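Local coordinates for cysteine desulfurase (Fervidobacterium islandicum, PDB 6A6E) that catalyses the pyridoxal-5'-phosphate-dependent removal of sulfur from cysteine, releasing alanine and leaving the sulfur as a persulfide for transfer within the SUF system, at the interface of chains A and B. Numbering follows the deposited sequence. Chains: chain A/B, Cysteine desulfurase.

Contact 1: the interface of chains A and B. Residues chain A 108, 134-135, 138-139, 142; chain B 261-262, 266, 269, 274.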
ATOM      1  N   ASN A 108       7.649  -8.106   6.996  1.00 15.98           N
ATOM      2  CA  ASN A 108       8.218  -8.843   5.859  1.00 16.04           C
ATOM      3  C   ASN A 108       9.494  -8.159   5.337  1.00 15.84           C
ATOM      4  O   ASN A 108      10.456  -8.844   4.968  1.00 16.05           O
ATOM      5  CB  ASN A 108       7.193  -9.006   4.729  1.00 15.40           C
ATOM      6  CG  ASN A 108       6.212 -10.128   4.990  1.00 14.88           C
ATOM      7  OD1 ASN A 108       6.467 -11.287   4.600  1.00 16.52           O
ATOM      8  ND2 ASN A 108       5.095  -9.823   5.681  1.00 12.98           N
ATOM      9  N   HIS A 134      -0.025 -13.344  13.598  1.00 16.94           N
ATOM     10  CA  HIS A 134       0.519 -14.009  12.404  1.00 17.29           C
ATOM     11  C   HIS A 134       1.514 -13.124  11.641  1.00 16.33           C
ATOM     12  O   HIS A 134       2.476 -13.627  11.098  1.00 15.56           O
ATOM     13  CB  HIS A 134      -0.608 -14.478  11.463  1.00 16.85           C
ATOM     14  CG  HIS A 134      -1.389 -15.615  12.036  1.00 18.44           C
ATOM     15  ND1 HIS A 134      -2.659 -15.958  11.605  1.00 17.89           N
ATOM     16  CD2 HIS A 134      -1.116 -16.414  13.094  1.00 17.36           C
ATOM     17  CE1 HIS A 134      -3.107 -16.959  12.346  1.00 18.68           C
ATOM     18  NE2 HIS A 134      -2.194 -17.236  13.270  1.00 17.44           N
ATOM     19  N   ALA A 135       1.271 -11.823  11.622  1.00 16.23           N
ATOM     20  CA  ALA A 135       2.179 -10.863  10.921  1.00 16.44           C
ATOM     21  C   ALA A 135       3.610 -10.833  11.436  1.00 16.43           C
ATOM     22  O   ALA A 135       4.566 -10.557  10.677  1.00 15.09           O
ATOM     23  CB  ALA A 135       1.603  -9.493  11.026  1.00 14.60           C
ATOM     24  N   VAL A 138       4.325 -15.711  11.067  1.00 18.24           N
ATOM     25  CA  VAL A 138       4.412 -16.449   9.822  1.00 17.15           C
ATOM     26  C   VAL A 138       5.588 -16.051   8.958  1.00 17.07           C
ATOM     27  O   VAL A 138       6.203 -16.945   8.392  1.00 18.59           O
ATOM     28  CB  VAL A 138       3.125 -16.354   8.992  1.00 19.68           C
ATOM     29  CG1 VAL A 138       3.216 -17.239   7.752  1.00 19.85           C
ATOM     30  CG2 VAL A 138       1.967 -16.760   9.877  1.00 21.61           C
ATOM     31  N   PRO A 139       5.954 -14.757   8.865  1.00 14.36           N
ATOM     32  CA  PRO A 139       7.121 -14.547   8.017  1.00 15.07           C
ATOM     33  C   PRO A 139       8.390 -15.268   8.530  1.00 17.16           C
ATOM     34  O   PRO A 139       9.134 -15.841   7.752  1.00 20.74           O
ATOM     35  CB  PRO A 139       7.329 -13.021   8.038  1.00 14.43           C
ATOM     36  CG  PRO A 139       6.058 -12.420   8.502  1.00 15.01           C
ATOM     37  CD  PRO A 139       5.375 -13.485   9.342  1.00 15.51           C
ATOM     38  N   ARG A 142       7.896 -19.275   8.095  1.00 21.10           N
ATOM     39  CA  ARG A 142       8.029 -19.667   6.700  1.00 19.62           C
ATOM     40  C   ARG A 142       9.394 -19.327   6.083  1.00 21.66           C
ATOM     41  O   ARG A 142      10.004 -20.159   5.386  1.00 21.77           O
ATOM     42  CB  ARG A 142       6.947 -19.055   5.813  1.00 21.97           C
ATOM     43  CG  ARG A 142       7.013 -19.557   4.344  1.00 22.43           C
ATOM     44  CD  ARG A 142       6.838 -21.080   4.275  1.00 22.91           C
ATOM     45  NE  ARG A 142       6.687 -21.562   2.926  1.00 24.14           N
ATOM     46  CZ  ARG A 142       6.284 -22.801   2.611  1.00 27.62           C
ATOM     47  NH1 ARG A 142       6.073 -23.733   3.538  1.00 27.29           N
ATOM     48  NH2 ARG A 142       6.070 -23.109   1.349  1.00 25.36           N
TER
ATOM     49  N   TYR B 261       4.038 -12.736   3.836  1.00 15.45           N
ATOM     50  CA  TYR B 261       3.327 -13.575   4.765  1.00 15.11           C
ATOM     51  C   TYR B 261       2.698 -12.794   5.895  1.00 14.65           C
ATOM     52  O   TYR B 261       3.201 -11.774   6.303  1.00 16.99           O
ATOM     53  CB  TYR B 261       4.274 -14.625   5.381  1.00 15.98           C
ATOM     54  CG  TYR B 261       5.086 -15.353   4.327  1.00 16.50           C
ATOM     55  CD1 TYR B 261       4.591 -16.474   3.704  1.00 17.34           C
ATOM     56  CD2 TYR B 261       6.335 -14.911   3.988  1.00 16.61           C
ATOM     57  CE1 TYR B 261       5.323 -17.112   2.719  1.00 17.72           C
ATOM     58  CE2 TYR B 261       7.107 -15.555   3.048  1.00 17.01           C
ATOM     59  CZ  TYR B 261       6.604 -16.664   2.420  1.00 17.78           C
ATOM     60  OH  TYR B 261       7.392 -17.313   1.479  1.00 18.27           O
ATOM     61  N   GLY B 262       1.606 -13.323   6.406  1.00 14.34           N
ATOM     62  CA  GLY B 262       0.918 -12.776   7.525  1.00 14.89           C
ATOM     63  C   GLY B 262      -0.487 -13.251   7.619  1.00 15.41           C
ATOM     64  O   GLY B 262      -0.753 -14.352   7.205  1.00 16.74           O
ATOM     65  N   ILE B 266      -2.899 -17.077   5.229  1.00 18.81           N
ATOM     66  CA  ILE B 266      -2.724 -18.411   5.797  1.00 18.80           C
ATOM     67  C   ILE B 266      -4.036 -19.144   5.866  1.00 18.37           C
ATOM     68  O   ILE B 266      -5.090 -18.539   5.790  1.00 18.06           O
ATOM     69  CB  ILE B 266      -2.069 -18.410   7.200  1.00 18.94           C
ATOM     70  CG1 ILE B 266      -2.698 -17.431   8.199  1.00 20.96           C
ATOM     71  CG2 ILE B 266      -0.627 -18.027   7.037  1.00 18.46           C
ATOM     72  CD1 ILE B 266      -4.051 -17.865   8.686  1.00 23.00           C
ATOM     73  N   VAL B 269      -2.013 -22.106  10.983  1.00 19.81           N
ATOM     74  CA  VAL B 269      -0.698 -21.724  11.497  1.00 20.70           C
ATOM     75  C   VAL B 269      -0.355 -22.509  12.777  1.00 20.79           C
ATOM     76  O   VAL B 269      -1.112 -22.504  13.688  1.00 17.47           O
ATOM     77  CB  VAL B 269      -0.664 -20.185  11.813  1.00 19.83           C
ATOM     78  CG1 VAL B 269       0.673 -19.823  12.408  1.00 19.42           C
ATOM     79  CG2 VAL B 269      -0.934 -19.397  10.531  1.00 21.54           C
ATOM     80  N   VAL B 274       3.125 -23.608   8.436  1.00 26.05           N
ATOM     81  CA  VAL B 274       1.971 -22.891   7.933  1.00 25.29           C
ATOM     82  C   VAL B 274       1.453 -23.490   6.681  1.00 22.87           C
ATOM     83  O   VAL B 274       2.227 -24.013   5.895  1.00 19.36           O
ATOM     84  CB  VAL B 274       2.320 -21.417   7.647  1.00 30.32           C
ATOM     85  CG1 VAL B 274       2.768 -20.819   8.939  1.00 36.45           C
ATOM     86  CG2 VAL B 274       3.428 -21.235   6.603  1.00 30.33           C
TER
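A:Asn108 pairs with the backbone of B:Tyr261 through both ends of its carboxamide. ND2 gives a nearly linear bond to the carbonyl oxygen of B:Tyr261, ND2 to O 2.8 Å and 178° at the hydrogen, lying in the amide plane and on a lone pair of that carbonyl. OD1 accepts from the backbone N of B:Tyr261 at 2.9 Å, with the donor tilted 30° from the carbonyl plane. Bonded at both ends, the amide is likely to resist a flip.

Apolar packing continues from the B:Tyr261 side chain. Its ring has A:Arg142 CB over one face, toward the rim, and A:Arg142 CG lies 3.4 Å from B:Tyr261 CE1; the arginine's aliphatic stem, not its guanidinium, makes the touch. A:Val138 directs CG1, anti to its backbone N (chi1 -175°), to B:Tyr261 CB at 3.7 Å and to CG1 of B:Val274 at 3.8 Å.

A CH-pi contact adds to this: B:Val269 CG2 sits tip to tip over the centre of the A:His134 ring, 3.7 Å from the centroid. B:Ile266 crosses the same imidazole near ND1.

The patch fastens the B:Tyr261 loop and strands 266, 268-269 and 274-276 onto helices 103-116 and 138-147 and the 3-10 helix 134-136, contributing to the dimer and perhaps steadying the adjoining pyridoxal-5'-phosphate pocket.

Contact 2: the interface of chains A and B. Residues chain A 57, 61, 288-292; chain B 240-242, 289.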
ATOM      1  N   TYR A  57      -6.506  15.306  -2.482  1.00 15.88           N
ATOM      2  CA  TYR A  57      -6.749  14.569  -3.725  1.00 16.44           C
ATOM      3  C   TYR A  57      -7.274  15.461  -4.821  1.00 17.20           C
ATOM      4  O   TYR A  57      -6.947  15.260  -6.021  1.00 17.01           O
ATOM      5  CB  TYR A  57      -7.776  13.422  -3.523  1.00 16.67           C
ATOM      6  CG  TYR A  57      -7.258  12.007  -3.204  1.00 17.87           C
ATOM      7  CD1 TYR A  57      -6.217  11.418  -3.940  1.00 18.85           C
ATOM      8  CD2 TYR A  57      -7.869  11.217  -2.213  1.00 19.23           C
ATOM      9  CE1 TYR A  57      -5.781  10.132  -3.662  1.00 18.01           C
ATOM     10  CE2 TYR A  57      -7.448   9.918  -1.951  1.00 18.98           C
ATOM     11  CZ  TYR A  57      -6.404   9.385  -2.715  1.00 18.53           C
ATOM     12  OH  TYR A  57      -5.963   8.139  -2.449  1.00 18.85           O
ATOM     13  N   TYR A  61      -2.768  17.609  -5.759  1.00 17.02           N
ATOM     14  CA  TYR A  61      -2.287  16.236  -6.005  1.00 18.24           C
ATOM     15  C   TYR A  61      -1.522  16.115  -7.306  1.00 17.01           C
ATOM     16  O   TYR A  61      -1.947  16.641  -8.310  1.00 16.95           O
ATOM     17  CB  TYR A  61      -3.475  15.267  -6.039  1.00 19.07           C
ATOM     18  CG  TYR A  61      -3.015  13.898  -6.437  1.00 20.98           C
ATOM     19  CD1 TYR A  61      -2.489  13.043  -5.485  1.00 21.88           C
ATOM     20  CD2 TYR A  61      -2.948  13.513  -7.767  1.00 19.42           C
ATOM     21  CE1 TYR A  61      -2.001  11.809  -5.844  1.00 22.38           C
ATOM     22  CE2 TYR A  61      -2.448  12.292  -8.128  1.00 19.99           C
ATOM     23  CZ  TYR A  61      -1.994  11.444  -7.144  1.00 21.99           C
ATOM     24  OH  TYR A  61      -1.471  10.210  -7.442  1.00 24.77           O
ATOM     25  N   GLN A 288       4.498   5.811  -3.563  1.00 13.42           N
ATOM     26  CA  GLN A 288       3.982   5.386  -2.302  1.00 14.21           C
ATOM     27  C   GLN A 288       2.492   5.773  -2.191  1.00 13.00           C
ATOM     28  O   GLN A 288       1.925   6.374  -3.113  1.00 14.02           O
ATOM     29  CB  GLN A 288       4.826   6.023  -1.217  1.00 15.50           C
ATOM     30  CG  GLN A 288       6.244   5.502  -1.202  1.00 16.75           C
ATOM     31  CD  GLN A 288       6.322   3.983  -1.106  1.00 17.54           C
ATOM     32  OE1 GLN A 288       5.828   3.372  -0.141  1.00 17.27           O
ATOM     33  NE2 GLN A 288       6.928   3.352  -2.143  1.00 16.88           N
ATOM     34  N   HIS A 289       1.877   5.466  -1.060  1.00 13.39           N
ATOM     35  CA  HIS A 289       0.509   5.910  -0.787  1.00 13.21           C
ATOM     36  C   HIS A 289       0.540   7.357  -0.346  1.00 13.85           C
ATOM     37  O   HIS A 289       0.395   7.680   0.837  1.00 13.73           O
ATOM     38  CB  HIS A 289      -0.198   4.989   0.215  1.00 12.71           C
ATOM     39  CG  HIS A 289      -1.643   5.306   0.446  1.00 12.94           C
ATOM     40  ND1 HIS A 289      -2.330   6.231  -0.307  1.00 12.44           N
ATOM     41  CD2 HIS A 289      -2.548   4.758   1.302  1.00 11.68           C
ATOM     42  CE1 HIS A 289      -3.603   6.216   0.066  1.00 13.56           C
ATOM     43  NE2 HIS A 289      -3.740   5.378   1.074  1.00 11.92           N
ATOM     44  N   ILE A 290       0.720   8.226  -1.340  1.00 13.60           N
ATOM     45  CA  ILE A 290       1.016   9.623  -1.101  1.00 14.29           C
ATOM     46  C   ILE A 290      -0.084  10.237  -0.238  1.00 15.19           C
ATOM     47  O   ILE A 290       0.195  10.875   0.758  1.00 13.38           O
ATOM     48  CB  ILE A 290       1.122  10.434  -2.413  1.00 14.50           C
ATOM     49  CG1 ILE A 290       2.291   9.917  -3.296  1.00 13.87           C
ATOM     50  CG2 ILE A 290       1.325  11.903  -2.148  1.00 14.47           C
ATOM     51  CD1 ILE A 290       2.102  10.436  -4.708  1.00 13.90           C
ATOM     52  N   THR A 291      -1.342  10.026  -0.610  1.00 14.65           N
ATOM     53  CA  THR A 291      -2.391  10.646   0.113  1.00 14.76           C
ATOM     54  C   THR A 291      -2.621   9.970   1.465  1.00 15.14           C
ATOM     55  O   THR A 291      -3.122  10.606   2.429  1.00 13.44           O
ATOM     56  CB  THR A 291      -3.687  10.621  -0.733  1.00 17.25           C
ATOM     57  OG1 THR A 291      -3.428  11.316  -1.973  1.00 17.29           O
ATOM     58  CG2 THR A 291      -4.823  11.257   0.067  1.00 18.14           C
ATOM     59  N   GLY A 292      -2.292   8.685   1.571  1.00 15.85           N
ATOM     60  CA  GLY A 292      -2.403   7.944   2.853  1.00 15.31           C
ATOM     61  C   GLY A 292      -1.407   8.477   3.878  1.00 15.45           C
ATOM     62  O   GLY A 292      -1.736   8.661   5.061  1.00 12.56           O
TER
ATOM     63  N   PRO B 240      -7.235   6.050  -6.549  1.00 12.98           N
ATOM     64  CA  PRO B 240      -6.568   6.334  -5.300  1.00 13.21           C
ATOM     65  C   PRO B 240      -5.060   6.008  -5.416  1.00 12.76           C
ATOM     66  O   PRO B 240      -4.677   5.174  -6.249  1.00 12.44           O
ATOM     67  CB  PRO B 240      -7.227   5.325  -4.341  1.00 13.76           C
ATOM     68  CG  PRO B 240      -8.540   4.977  -4.973  1.00 13.08           C
ATOM     69  CD  PRO B 240      -8.170   4.921  -6.408  1.00 14.09           C
ATOM     70  N   THR B 241      -4.244   6.619  -4.562  1.00 13.51           N
ATOM     71  CA  THR B 241      -2.852   6.143  -4.381  1.00 12.77           C
ATOM     72  C   THR B 241      -2.854   4.923  -3.488  1.00 12.60           C
ATOM     73  O   THR B 241      -3.841   4.659  -2.793  1.00 12.64           O
ATOM     74  CB  THR B 241      -1.928   7.244  -3.795  1.00 13.52           C
ATOM     75  OG1 THR B 241      -2.462   7.840  -2.599  1.00 14.19           O
ATOM     76  CG2 THR B 241      -1.747   8.364  -4.808  1.00 14.26           C
ATOM     77  N   GLY B 242      -1.721   4.212  -3.477  1.00 12.79           N
ATOM     78  CA  GLY B 242      -1.447   3.065  -2.649  1.00 12.60           C
ATOM     79  C   GLY B 242      -2.084   1.762  -3.035  1.00 12.70           C
ATOM     80  O   GLY B 242      -2.087   0.824  -2.215  1.00 12.98           O
ATOM     81  N   HIS B 289      -5.296  -2.243   1.120  1.00 14.33           N
ATOM     82  CA  HIS B 289      -5.724  -0.879   1.056  1.00 14.34           C
ATOM     83  C   HIS B 289      -7.226  -0.922   0.771  1.00 13.94           C
ATOM     84  O   HIS B 289      -7.619  -0.798  -0.390  1.00 13.02           O
ATOM     85  CB  HIS B 289      -4.988  -0.065  -0.016  1.00 13.98           C
ATOM     86  CG  HIS B 289      -5.373   1.383   0.009  1.00 12.89           C
ATOM     87  ND1 HIS B 289      -4.908   2.329  -0.901  1.00 15.10           N
ATOM     88  CD2 HIS B 289      -6.236   2.025   0.809  1.00 12.63           C
ATOM     89  CE1 HIS B 289      -5.486   3.493  -0.663  1.00 12.85           C
ATOM     90  NE2 HIS B 289      -6.267   3.342   0.395  1.00 15.34           N
TER
HETATM   91  O   HOH W   1       0.314   5.009  -5.193  1.00 11.04           O
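B:Thr241 pushes its side chain into a pocket of chain A, where its hydroxyl is met by A:His289 and by a helix start. OG1 lies 2.8 Å from A:His289 ND1, in the plane of the imidazole at its edge, though the donor of this hydrogen bond is not decided. The backbone N of A:Thr291 also donates to OG1, at 3.2 Å and 160° at the hydrogen. This amide belongs to the first turn of helix 290-306; the helix dipole, positive at its N-terminal end, may favour an oxygen there. With chi1 at 52°, OG1 stands between its own backbone N and carbonyl carbon, while CG2 is turned to the phenol end of A:Tyr61, 3.6 Å from CE1. A:Tyr57 OH accepts from the backbone N of B:Thr241 at 3.1 Å, a bent bond, and its ring is backed within chain A by A:Thr291 CG2 over one face. The threonine is therefore gripped at both its amide and its hydroxyl.

Packing is also close beside this plug. A:His289 CB rests against B:Gly242 CA at 3.7 Å, and the A:His289 and B:His289 side chains cross at about a right angle, A:His289 CD2 over one face of the other ring. The looser side is bridged by solvent: water 1 lies 2.8 Å from the backbone N of B:Gly242, close to straight at the hydrogen, and 3.0 Å from A:Gln288 O.

By seating a loop of one subunit against a helix start of the other, the site contributes to the central part of the dimer interface.

Contact 3: the interface of chains A and B. Residues chain A 266-270; chain B 134, 137-138, 378-379.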
ATOM      1  N   ILE A 266      16.573   4.377  -6.215  1.00 17.80           N
ATOM      2  CA  ILE A 266      17.862   4.248  -6.876  1.00 18.94           C
ATOM      3  C   ILE A 266      18.573   5.607  -6.887  1.00 20.61           C
ATOM      4  O   ILE A 266      17.971   6.708  -6.601  1.00 18.26           O
ATOM      5  CB  ILE A 266      17.752   3.614  -8.319  1.00 19.32           C
ATOM      6  CG1 ILE A 266      16.718   4.298  -9.198  1.00 18.87           C
ATOM      7  CG2 ILE A 266      17.367   2.154  -8.214  1.00 20.59           C
ATOM      8  CD1 ILE A 266      17.106   5.710  -9.646  1.00 20.11           C
ATOM      9  N   ASP A 267      19.855   5.524  -7.176  1.00 20.68           N
ATOM     10  CA  ASP A 267      20.684   6.731  -7.484  1.00 23.53           C
ATOM     11  C   ASP A 267      21.060   6.563  -8.961  1.00 23.81           C
ATOM     12  O   ASP A 267      20.534   7.293  -9.792  1.00 22.20           O
ATOM     13  CB  ASP A 267      21.910   6.790  -6.553  1.00 26.89           C
ATOM     14  CG  ASP A 267      22.942   7.898  -6.951  1.00 32.56           C
ATOM     15  OD1 ASP A 267      22.638   8.703  -7.841  1.00 31.17           O
ATOM     16  OD2 ASP A 267      24.054   7.904  -6.371  1.00 33.99           O
ATOM     17  N   LYS A 268      21.875   5.535  -9.286  1.00 23.43           N
ATOM     18  CA  LYS A 268      22.237   5.264 -10.693  1.00 25.68           C
ATOM     19  C   LYS A 268      21.857   3.873 -11.123  1.00 21.79           C
ATOM     20  O   LYS A 268      22.166   2.892 -10.463  1.00 22.53           O
ATOM     21  CB  LYS A 268      23.763   5.389 -10.983  1.00 28.57           C
ATOM     22  CG  LYS A 268      24.310   6.788 -10.894  1.00 38.72           C
ATOM     23  CD  LYS A 268      23.504   7.787 -11.752  1.00 47.29           C
ATOM     24  CE  LYS A 268      24.087   9.191 -11.734  1.00 52.42           C
ATOM     25  NZ  LYS A 268      24.411   9.689 -10.372  1.00 58.23           N
ATOM     26  N   VAL A 269      21.283   3.776 -12.303  1.00 18.97           N
ATOM     27  CA  VAL A 269      20.937   2.507 -12.830  1.00 19.11           C
ATOM     28  C   VAL A 269      21.571   2.346 -14.220  1.00 20.39           C
ATOM     29  O   VAL A 269      21.387   3.208 -15.038  1.00 21.80           O
ATOM     30  CB  VAL A 269      19.407   2.446 -13.012  1.00 19.27           C
ATOM     31  CG1 VAL A 269      19.011   1.127 -13.665  1.00 19.77           C
ATOM     32  CG2 VAL A 269      18.741   2.690 -11.672  1.00 20.09           C
ATOM     33  N   THR A 270      22.194   1.211 -14.480  1.00 22.83           N
ATOM     34  CA  THR A 270      22.662   0.840 -15.824  1.00 24.23           C
ATOM     35  C   THR A 270      21.977  -0.484 -16.093  1.00 23.03           C
ATOM     36  O   THR A 270      21.272  -1.019 -15.242  1.00 22.11           O
ATOM     37  CB  THR A 270      24.215   0.604 -15.892  1.00 22.86           C
ATOM     38  OG1 THR A 270      24.526  -0.588 -15.181  1.00 20.94           O
ATOM     39  CG2 THR A 270      24.943   1.720 -15.236  1.00 25.66           C
TER
ATOM     40  N   HIS B 134      12.347   1.672 -14.425  1.00 15.77           N
ATOM     41  CA  HIS B 134      13.043   1.063 -13.272  1.00 14.95           C
ATOM     42  C   HIS B 134      12.265  -0.002 -12.503  1.00 16.47           C
ATOM     43  O   HIS B 134      12.879  -0.974 -11.999  1.00 13.93           O
ATOM     44  CB  HIS B 134      13.593   2.148 -12.299  1.00 15.40           C
ATOM     45  CG  HIS B 134      14.663   3.008 -12.911  1.00 15.03           C
ATOM     46  ND1 HIS B 134      14.984   4.253 -12.419  1.00 16.26           N
ATOM     47  CD2 HIS B 134      15.390   2.849 -14.050  1.00 15.10           C
ATOM     48  CE1 HIS B 134      15.945   4.780 -13.180  1.00 17.20           C
ATOM     49  NE2 HIS B 134      16.201   3.952 -14.178  1.00 15.32           N
ATOM     50  N   LEU B 137      12.927  -3.257 -14.263  1.00 17.72           N
ATOM     51  CA  LEU B 137      14.345  -3.381 -14.647  1.00 17.50           C
ATOM     52  C   LEU B 137      15.128  -3.604 -13.379  1.00 17.08           C
ATOM     53  O   LEU B 137      15.846  -4.605 -13.282  1.00 16.51           O
ATOM     54  CB  LEU B 137      14.810  -2.160 -15.440  1.00 18.09           C
ATOM     55  CG  LEU B 137      16.194  -2.256 -16.062  1.00 20.54           C
ATOM     56  CD1 LEU B 137      16.264  -1.429 -17.371  1.00 22.62           C
ATOM     57  CD2 LEU B 137      17.184  -1.740 -15.042  1.00 21.76           C
ATOM     58  N   VAL B 138      15.012  -2.699 -12.410  1.00 16.85           N
ATOM     59  CA  VAL B 138      15.841  -2.775 -11.211  1.00 18.43           C
ATOM     60  C   VAL B 138      15.634  -4.049 -10.398  1.00 18.50           C
ATOM     61  O   VAL B 138      16.624  -4.611  -9.884  1.00 19.89           O
ATOM     62  CB  VAL B 138      15.754  -1.511 -10.307  1.00 18.48           C
ATOM     63  CG1 VAL B 138      16.645  -1.641  -9.066  1.00 20.13           C
ATOM     64  CG2 VAL B 138      16.179  -0.289 -11.093  1.00 18.73           C
ATOM     65  N   GLN B 378      16.819   5.412 -16.793  1.00 21.23           N
ATOM     66  CA  GLN B 378      18.195   5.900 -17.006  1.00 22.05           C
ATOM     67  C   GLN B 378      18.940   5.137 -18.129  1.00 21.15           C
ATOM     68  O   GLN B 378      19.548   5.749 -18.951  1.00 24.32           O
ATOM     69  CB  GLN B 378      19.010   5.914 -15.721  1.00 23.96           C
ATOM     70  CG  GLN B 378      18.683   6.995 -14.709  1.00 25.53           C
ATOM     71  CD  GLN B 378      19.567   6.880 -13.436  1.00 30.99           C
ATOM     72  OE1 GLN B 378      20.730   6.490 -13.532  1.00 26.05           O
ATOM     73  NE2 GLN B 378      19.027   7.287 -12.257  1.00 30.24           N
ATOM     74  N   PRO B 379      18.801   3.825 -18.212  1.00 20.12           N
ATOM     75  CA  PRO B 379      19.449   3.131 -19.352  1.00 21.32           C
ATOM     76  C   PRO B 379      18.893   3.563 -20.713  1.00 23.20           C
ATOM     77  O   PRO B 379      19.662   3.742 -21.676  1.00 19.79           O
ATOM     78  CB  PRO B 379      19.138   1.668 -19.067  1.00 20.21           C
ATOM     79  CG  PRO B 379      18.995   1.612 -17.611  1.00 20.20           C
ATOM     80  CD  PRO B 379      18.273   2.873 -17.232  1.00 18.55           C
TER
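B:Gln378 NE2 donates to the backbone carbonyl O of A:Asp267 at 2.9 Å, nearly straight at 177° and in the plane of its own amide. The other end of the carboxamide, OE1, accepts from the backbone N of A:Val269 at 3.0 Å; here the donor stands 57° above the carbonyl plane, away from either lone pair. The glutamine thus spans A:Lys268 and reads the backbone on both sides of it. Its reach follows from a stretched chain, with chi2 at 179°, and the amide tip also meets A:Ile266 CD1 end to end.

Within chain B the backbone N of B:Gln378 donates to B:His134 NE2 at 3.1 Å, tilted from the ring plane, which probably limits rotation of the imidazole and ties it to the helix start. That ring again carries the partner's valine methyl. The other methyl of A:Val269, CG1, slides past B:Leu137 and touches its CD2 at 3.7 Å, with B:Pro379 CG at 4.0 Å from the same CG1. An alanine in place of B:Gln378 would probably leave the carbonyl of A:Asp267 and the amide of A:Val269 without these mates and open a gap beside A:Ile266.

In the fold, strand segments 266 and 268-269 of one subunit lie against the start of helix 378-387, the 3-10 helix 134-136 and the start of helix 138-147 of the other.

Measured between the centres of their C-alpha atoms, contact 1 and contact 2 are about 26 Å apart, contact 2 and contact 3 about 24 Å, and contact 1 and contact 3 about 32 Å. Contacts 1 and 3 draw on the same elements with the chains exchanged: residues 134 and 138 from one subunit, 266 and 269 from the other. They therefore sample overlapping regions at two symmetry-related places in the interface. Contact 2 is off to one side of the line joining them, where residue 289 of both subunits meets near the two-fold axis. The spread is consistent with the dimer expected of this family.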